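Long-range contacts in DNA helicase assembly protein (Enterobacteria phage T4, PDB 1C1K), which loads the replicative helicase onto single-strand-binding-protein-coated DNA at the phage replication fork and coordinates leading- and lagging-strand synthesis: residues A[2-7]-A[195-200]; A[169-174]-A[189-194]. All blocks are in the same frame, centred on the assembly; numbering follows the deposited sequence.

Interaction 1. Residues A[2-7]-A[195-200]; sequences IKLRMP and KILNID
Asn-198 O is held by one hydrogen bond and one weaker CA-H...O contact from the 2-4 strand: Lys-3 N donates a hydrogen bond of 3.0 Å to it, arriving in the carbonyl plane on a lone pair (C=O...N angle 144°), and Ile-2 CA makes the CA-H...O contact at 3.3 Å. The return bond from Asn-198 N to Lys-3 O, 2.6 Å long and nearly along the C=O axis, makes Lys-3 and Asn-198 a hydrogen-bonded pair between the non-hydrogen-bonded pairs Ile-2/Ile-199 and Leu-4/Leu-197. Beyond the last pair, Arg-5 N donates a nearly straight hydrogen bond of 2.5 Å to Ile-196 O, nearly along its C=O axis.

Ile-2, Leu-4, Leu-197 and Ile-199 share one face of the sheet. Leu-4 and Leu-197 lie side by side, and Leu-4 CD1 presses on Leu-197 CD2 at 3.3 Å, tighter than usual van der Waals contact. Ile-2 has CG1 anti to the backbone N (chi1 178°), which sets Ile-2 CG1 alongside Ile-199 CG1 at 3.8 Å. Ile-162 of helix 158-168 packs against both Leu-197 and Ile-199.

Arg-5, extended from CG to NE, crosses to the partner segment, where its NH1 makes a weak hydrogen bond to Leu-197 O at 2.6 Å and Asn-198 CA lies above one guanidinium face, toward its rim.

With the strand directions 160° apart, this is a minimal two-stranded antiparallel sheet, the sole sheet of an otherwise alpha-helical protein.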
loop_
_atom_site.group_PDB
_atom_site.type_symbol
_atom_site.label_atom_id
_atom_site.label_comp_id
_atom_site.label_asym_id
_atom_site.label_seq_id
_atom_site.Cartn_x
_atom_site.Cartn_y
_atom_site.Cartn_z
ATOM N N ILE A 2 -4.690 5.433 -11.583
ATOM C CA ILE A 2 -4.824 4.827 -10.272
ATOM C C ILE A 2 -5.547 5.734 -9.290
ATOM O O ILE A 2 -5.250 6.921 -9.182
ATOM C CB ILE A 2 -3.422 4.448 -9.712
ATOM C CG1 ILE A 2 -3.550 3.852 -8.309
ATOM C CG2 ILE A 2 -2.511 5.673 -9.713
ATOM C CD1 ILE A 2 -2.261 3.220 -7.791
ATOM N N LYS A 3 -6.503 5.156 -8.577
ATOM C CA LYS A 3 -7.288 5.883 -7.591
ATOM C C LYS A 3 -7.549 4.977 -6.401
ATOM O O LYS A 3 -7.780 3.780 -6.562
ATOM C CB LYS A 3 -8.627 6.315 -8.191
ATOM C CG LYS A 3 -8.743 7.800 -8.435
ATOM C CD LYS A 3 -9.285 8.511 -7.204
ATOM C CE LYS A 3 -10.596 9.221 -7.511
ATOM N NZ LYS A 3 -11.721 8.700 -6.677
ATOM N N LEU A 4 -7.497 5.552 -5.208
ATOM C CA LEU A 4 -7.747 4.798 -3.990
ATOM C C LEU A 4 -9.250 4.705 -3.782
ATOM O O LEU A 4 -9.961 5.706 -3.902
ATOM C CB LEU A 4 -7.134 5.516 -2.786
ATOM C CG LEU A 4 -5.705 5.193 -2.365
ATOM C CD1 LEU A 4 -5.593 3.712 -2.045
ATOM C CD2 LEU A 4 -4.742 5.599 -3.475
ATOM N N ARG A 5 -9.738 3.506 -3.493
ATOM C CA ARG A 5 -11.155 3.332 -3.223
ATOM C C ARG A 5 -11.320 3.931 -1.830
ATOM O O ARG A 5 -10.436 3.798 -0.981
ATOM C CB ARG A 5 -11.522 1.846 -3.233
ATOM C CG ARG A 5 -11.396 1.210 -4.609
ATOM C CD ARG A 5 -11.817 -0.247 -4.611
ATOM N NE ARG A 5 -11.837 -0.783 -5.970
ATOM C CZ ARG A 5 -10.814 -1.413 -6.540
ATOM N NH1 ARG A 5 -9.684 -1.590 -5.870
ATOM N NH2 ARG A 5 -10.917 -1.860 -7.785
ATOM N N MET A 6 -12.435 4.609 -1.601
ATOM C CA MET A 6 -12.661 5.253 -0.312
ATOM C C MET A 6 -14.057 5.017 0.237
ATOM O O MET A 6 -14.984 4.689 -0.504
ATOM C CB MET A 6 -12.438 6.766 -0.443
ATOM C CG MET A 6 -11.065 7.160 -0.963
ATOM S SD MET A 6 -9.832 7.141 0.350
ATOM C CE MET A 6 -10.413 8.447 1.340
ATOM N N PRO A 7 -14.221 5.162 1.559
ATOM C CA PRO A 7 -15.550 4.960 2.139
ATOM C C PRO A 7 -16.497 6.009 1.552
ATOM O O PRO A 7 -16.065 7.099 1.189
ATOM C CB PRO A 7 -15.327 5.157 3.639
ATOM C CG PRO A 7 -14.034 5.907 3.744
ATOM C CD PRO A 7 -13.208 5.484 2.575
ATOM N N LYS A 195 -6.500 -4.382 -3.087
ATOM C CA LYS A 195 -7.962 -4.418 -3.033
ATOM C C LYS A 195 -8.592 -3.026 -3.005
ATOM O O LYS A 195 -9.672 -2.814 -3.560
ATOM C CB LYS A 195 -8.426 -5.205 -1.804
ATOM C CG LYS A 195 -8.247 -6.711 -1.944
ATOM C CD LYS A 195 -8.847 -7.463 -0.771
ATOM C CE LYS A 195 -8.725 -8.969 -0.985
ATOM N NZ LYS A 195 -10.025 -9.669 -0.786
ATOM N N ILE A 196 -7.925 -2.075 -2.359
ATOM C CA ILE A 196 -8.482 -0.729 -2.290
ATOM C C ILE A 196 -7.987 0.188 -3.409
ATOM O O ILE A 196 -8.454 1.316 -3.544
ATOM C CB ILE A 196 -8.200 -0.069 -0.918
ATOM C CG1 ILE A 196 -6.722 -0.156 -0.572
ATOM C CG2 ILE A 196 -9.020 -0.760 0.165
ATOM C CD1 ILE A 196 -6.361 0.605 0.699
ATOM N N LEU A 197 -7.053 -0.294 -4.220
ATOM C CA LEU A 197 -6.542 0.514 -5.322
ATOM C C LEU A 197 -7.296 0.190 -6.601
ATOM O O LEU A 197 -7.422 -0.973 -6.976
ATOM C CB LEU A 197 -5.047 0.259 -5.537
ATOM C CG LEU A 197 -4.062 0.921 -4.572
ATOM C CD1 LEU A 197 -2.659 0.412 -4.864
ATOM C CD2 LEU A 197 -4.126 2.437 -4.715
ATOM N N ASN A 198 -7.803 1.227 -7.260
ATOM C CA ASN A 198 -8.532 1.081 -8.513
ATOM C C ASN A 198 -7.520 1.414 -9.599
ATOM O O ASN A 198 -7.205 2.582 -9.836
ATOM C CB ASN A 198 -9.701 2.065 -8.557
ATOM C CG ASN A 198 -10.636 1.807 -9.713
ATOM O OD1 ASN A 198 -11.745 2.337 -9.755
ATOM N ND2 ASN A 198 -10.199 0.990 -10.662
ATOM N N ILE A 199 -7.008 0.381 -10.256
ATOM C CA ILE A 199 -5.989 0.572 -11.277
ATOM C C ILE A 199 -6.410 0.164 -12.676
ATOM O O ILE A 199 -6.992 -0.901 -12.877
ATOM C CB ILE A 199 -4.711 -0.226 -10.909
ATOM C CG1 ILE A 199 -4.078 0.363 -9.643
ATOM C CG2 ILE A 199 -3.727 -0.234 -12.085
ATOM C CD1 ILE A 199 -3.085 -0.567 -8.972
ATOM N N ASP A 200 -6.110 1.028 -13.640
ATOM C CA ASP A 200 -6.392 0.751 -15.038
ATOM C C ASP A 200 -5.112 0.106 -15.565
ATOM O O ASP A 200 -4.139 0.797 -15.884
ATOM C CB ASP A 200 -6.672 2.044 -15.804
ATOM C CG ASP A 200 -7.066 1.791 -17.247
ATOM O OD1 ASP A 200 -6.627 0.768 -17.813
ATOM O OD2 ASP A 200 -7.814 2.612 -17.818
#

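Interaction 2. Residues A[169-174]-A[189-194]; sequences NIIDKH and KLKAYR
The carboxylate of Asp-172 and the guanidinium of Arg-194 meet with their planes 78° apart, so the salt bridge is gripped through one carboxylate oxygen and is not a flat two-by-two pairing. Asp-172 OD2 offers its syn lone pair to Arg-194 NH2 at 3.0 Å, and lies almost exactly in the guanidinium plane. The same OD2 also receives a weak bond from Arg-194 NH1 at 3.5 Å. Arg-194, with CG anti to its backbone N, already starts toward helix 170-177 and bends at chi3 (67°).

Ile-171 comes at the arginine tip to tip. Its CD1 sits over one face of the guanidinium, with Arg-194 NH1 3.9 Å from Ile-171 CD1. The other branch, Ile-171 CG2, crosses Lys-191 obliquely and touches its CG at 3.6 Å, while Ile-171 CD1 also meets Leu-190 CB at 4.0 Å. The lysine's ammonium is engaged elsewhere, in a salt bridge with Asp-175.

These side chains bridge consecutive helices, 170-177 and 181-196, in a splayed helical hairpin: the segment axes run 142° apart and approach no closer than 10.9 Å. Phe-158 and Phe-161 of helix 158-168 pack against Leu-190.

A water in the guanidinium plane accepts from Arg-194 NH1 at 2.9 Å and from Asp-172 N at 2.9 Å, with a weak third bond from Asn-169 ND2. It thus links the arginine to the first turn of helix 170-177, just after Asn-169 breaks from helix 158-168 with positive phi. Asp-165 gives Arg-194 NH1 a second carboxylate and accepts a hydrogen bond from Ile-171 N; the shared positive charge would be expected to help keep both carboxylates ionised.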
loop_
_atom_site.group_PDB
_atom_site.type_symbol
_atom_site.label_atom_id
_atom_site.label_comp_id
_atom_site.label_asym_id
_atom_site.label_seq_id
_atom_site.Cartn_x
_atom_site.Cartn_y
_atom_site.Cartn_z
ATOM N N ASN A 169 1.297 -9.520 -13.228
ATOM C CA ASN A 169 0.886 -10.614 -12.343
ATOM C C ASN A 169 1.996 -11.117 -11.408
ATOM O O ASN A 169 2.142 -12.321 -11.195
ATOM C CB ASN A 169 0.361 -11.781 -13.200
ATOM C CG ASN A 169 -0.338 -12.854 -12.376
ATOM O OD1 ASN A 169 -0.260 -14.049 -12.692
ATOM N ND2 ASN A 169 -1.025 -12.438 -11.320
ATOM N N ILE A 170 2.757 -10.194 -10.834
ATOM C CA ILE A 170 3.865 -10.529 -9.942
ATOM C C ILE A 170 3.490 -11.147 -8.597
ATOM O O ILE A 170 4.065 -12.154 -8.178
ATOM C CB ILE A 170 4.721 -9.275 -9.637
ATOM C CG1 ILE A 170 5.331 -8.717 -10.925
ATOM C CG2 ILE A 170 5.809 -9.619 -8.641
ATOM C CD1 ILE A 170 5.730 -7.243 -10.813
ATOM N N ILE A 171 2.537 -10.525 -7.910
ATOM C CA ILE A 171 2.125 -10.983 -6.591
ATOM C C ILE A 171 1.616 -12.414 -6.564
ATOM O O ILE A 171 2.133 -13.246 -5.817
ATOM C CB ILE A 171 1.041 -10.049 -5.990
ATOM C CG1 ILE A 171 1.611 -8.637 -5.802
ATOM C CG2 ILE A 171 0.560 -10.597 -4.647
ATOM C CD1 ILE A 171 0.541 -7.544 -5.628
ATOM N N ASP A 172 0.611 -12.701 -7.380
ATOM C CA ASP A 172 0.030 -14.037 -7.410
ATOM C C ASP A 172 1.042 -15.109 -7.793
ATOM O O ASP A 172 1.049 -16.183 -7.208
ATOM C CB ASP A 172 -1.177 -14.066 -8.347
ATOM C CG ASP A 172 -2.339 -13.228 -7.827
ATOM O OD1 ASP A 172 -3.327 -13.063 -8.567
ATOM O OD2 ASP A 172 -2.261 -12.733 -6.680
ATOM N N LYS A 173 1.907 -14.814 -8.760
ATOM C CA LYS A 173 2.927 -15.779 -9.174
ATOM C C LYS A 173 3.924 -16.040 -8.045
ATOM O O LYS A 173 4.370 -17.166 -7.850
ATOM C CB LYS A 173 3.663 -15.272 -10.411
ATOM C CG LYS A 173 2.799 -15.247 -11.655
ATOM C CD LYS A 173 3.591 -15.659 -12.875
ATOM C CE LYS A 173 4.007 -14.451 -13.691
ATOM N NZ LYS A 173 5.317 -14.683 -14.363
ATOM N N HIS A 174 4.280 -14.998 -7.302
ATOM C CA HIS A 174 5.203 -15.161 -6.190
ATOM C C HIS A 174 4.524 -16.020 -5.116
ATOM O O HIS A 174 5.123 -16.948 -4.571
ATOM C CB HIS A 174 5.576 -13.791 -5.603
ATOM C CG HIS A 174 6.743 -13.130 -6.276
ATOM N ND1 HIS A 174 6.806 -12.929 -7.638
ATOM C CD2 HIS A 174 7.879 -12.596 -5.766
ATOM C CE1 HIS A 174 7.929 -12.298 -7.939
ATOM N NE2 HIS A 174 8.598 -12.085 -6.820
ATOM N N LYS A 189 0.275 -7.332 2.875
ATOM C CA LYS A 189 0.027 -5.900 2.710
ATOM C C LYS A 189 -0.211 -5.551 1.246
ATOM O O LYS A 189 -1.084 -4.751 0.924
ATOM C CB LYS A 189 1.207 -5.073 3.232
ATOM C CG LYS A 189 1.704 -5.474 4.612
ATOM C CD LYS A 189 0.845 -4.871 5.714
ATOM C CE LYS A 189 1.571 -4.897 7.050
ATOM N NZ LYS A 189 3.044 -4.994 6.847
ATOM N N LEU A 190 0.574 -6.149 0.357
ATOM C CA LEU A 190 0.430 -5.878 -1.066
ATOM C C LEU A 190 -0.964 -6.244 -1.576
ATOM O O LEU A 190 -1.607 -5.468 -2.283
ATOM C CB LEU A 190 1.498 -6.644 -1.853
ATOM C CG LEU A 190 2.905 -6.049 -1.758
ATOM C CD1 LEU A 190 3.928 -7.083 -2.214
ATOM C CD2 LEU A 190 2.997 -4.800 -2.622
ATOM N N LYS A 191 -1.438 -7.429 -1.214
ATOM C CA LYS A 191 -2.755 -7.851 -1.655
ATOM C C LYS A 191 -3.852 -7.002 -1.021
ATOM O O LYS A 191 -4.838 -6.664 -1.673
ATOM C CB LYS A 191 -2.966 -9.330 -1.341
ATOM C CG LYS A 191 -2.087 -10.247 -2.188
ATOM C CD LYS A 191 -2.648 -11.670 -2.239
ATOM C CE LYS A 191 -2.426 -12.405 -0.927
ATOM N NZ LYS A 191 -0.984 -12.552 -0.591
ATOM N N ALA A 192 -3.677 -6.649 0.250
ATOM C CA ALA A 192 -4.674 -5.833 0.935
ATOM C C ALA A 192 -4.784 -4.458 0.273
ATOM O O ALA A 192 -5.886 -3.978 -0.001
ATOM C CB ALA A 192 -4.311 -5.687 2.407
ATOM N N TYR A 193 -3.638 -3.830 0.011
ATOM C CA TYR A 193 -3.614 -2.514 -0.622
ATOM C C TYR A 193 -4.154 -2.607 -2.052
ATOM O O TYR A 193 -4.843 -1.712 -2.530
ATOM C CB TYR A 193 -2.183 -1.975 -0.621
ATOM C CG TYR A 193 -2.026 -0.480 -0.877
ATOM C CD1 TYR A 193 -3.102 0.412 -0.728
ATOM C CD2 TYR A 193 -0.794 0.042 -1.265
ATOM C CE1 TYR A 193 -2.942 1.779 -0.964
ATOM C CE2 TYR A 193 -0.626 1.405 -1.502
ATOM C CZ TYR A 193 -1.698 2.265 -1.352
ATOM O OH TYR A 193 -1.517 3.608 -1.605
ATOM N N ARG A 194 -3.850 -3.708 -2.727
ATOM C CA ARG A 194 -4.326 -3.899 -4.091
ATOM C C ARG A 194 -5.858 -3.889 -4.144
ATOM O O ARG A 194 -6.450 -3.439 -5.121
ATOM C CB ARG A 194 -3.765 -5.216 -4.659
ATOM C CG ARG A 194 -4.204 -5.544 -6.086
ATOM C CD ARG A 194 -3.434 -6.746 -6.654
ATOM N NE ARG A 194 -3.751 -7.993 -5.960
ATOM C CZ ARG A 194 -3.296 -9.196 -6.314
ATOM N NH1 ARG A 194 -2.493 -9.334 -7.366
ATOM N NH2 ARG A 194 -3.648 -10.267 -5.615
HETATM O O HOH W 1 -0.787 -10.874 -9.070
#

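Overall arrangement
From the N terminus, segment 2-7 is separated by 187 residues, 120 of them helical, from segment 195-200, with which interaction 1 pairs it, closing a loop over most of the chain. Interaction 2 is nested inside that loop and closes a much shorter one, with 14 residues between its segments 169-174 and 189-194. Both contacts draw on helix 181-196, and their centres lie 14 Å apart. They also touch directly: Leu-4 CD1 packs on Tyr-193 CE1 at 3.5 Å. Helix 181-196 therefore carries the hairpin with helix 170-177 along its later turns and then leads straight into the strand that holds the N-terminal segment, joining the chain's start to its C-terminal part.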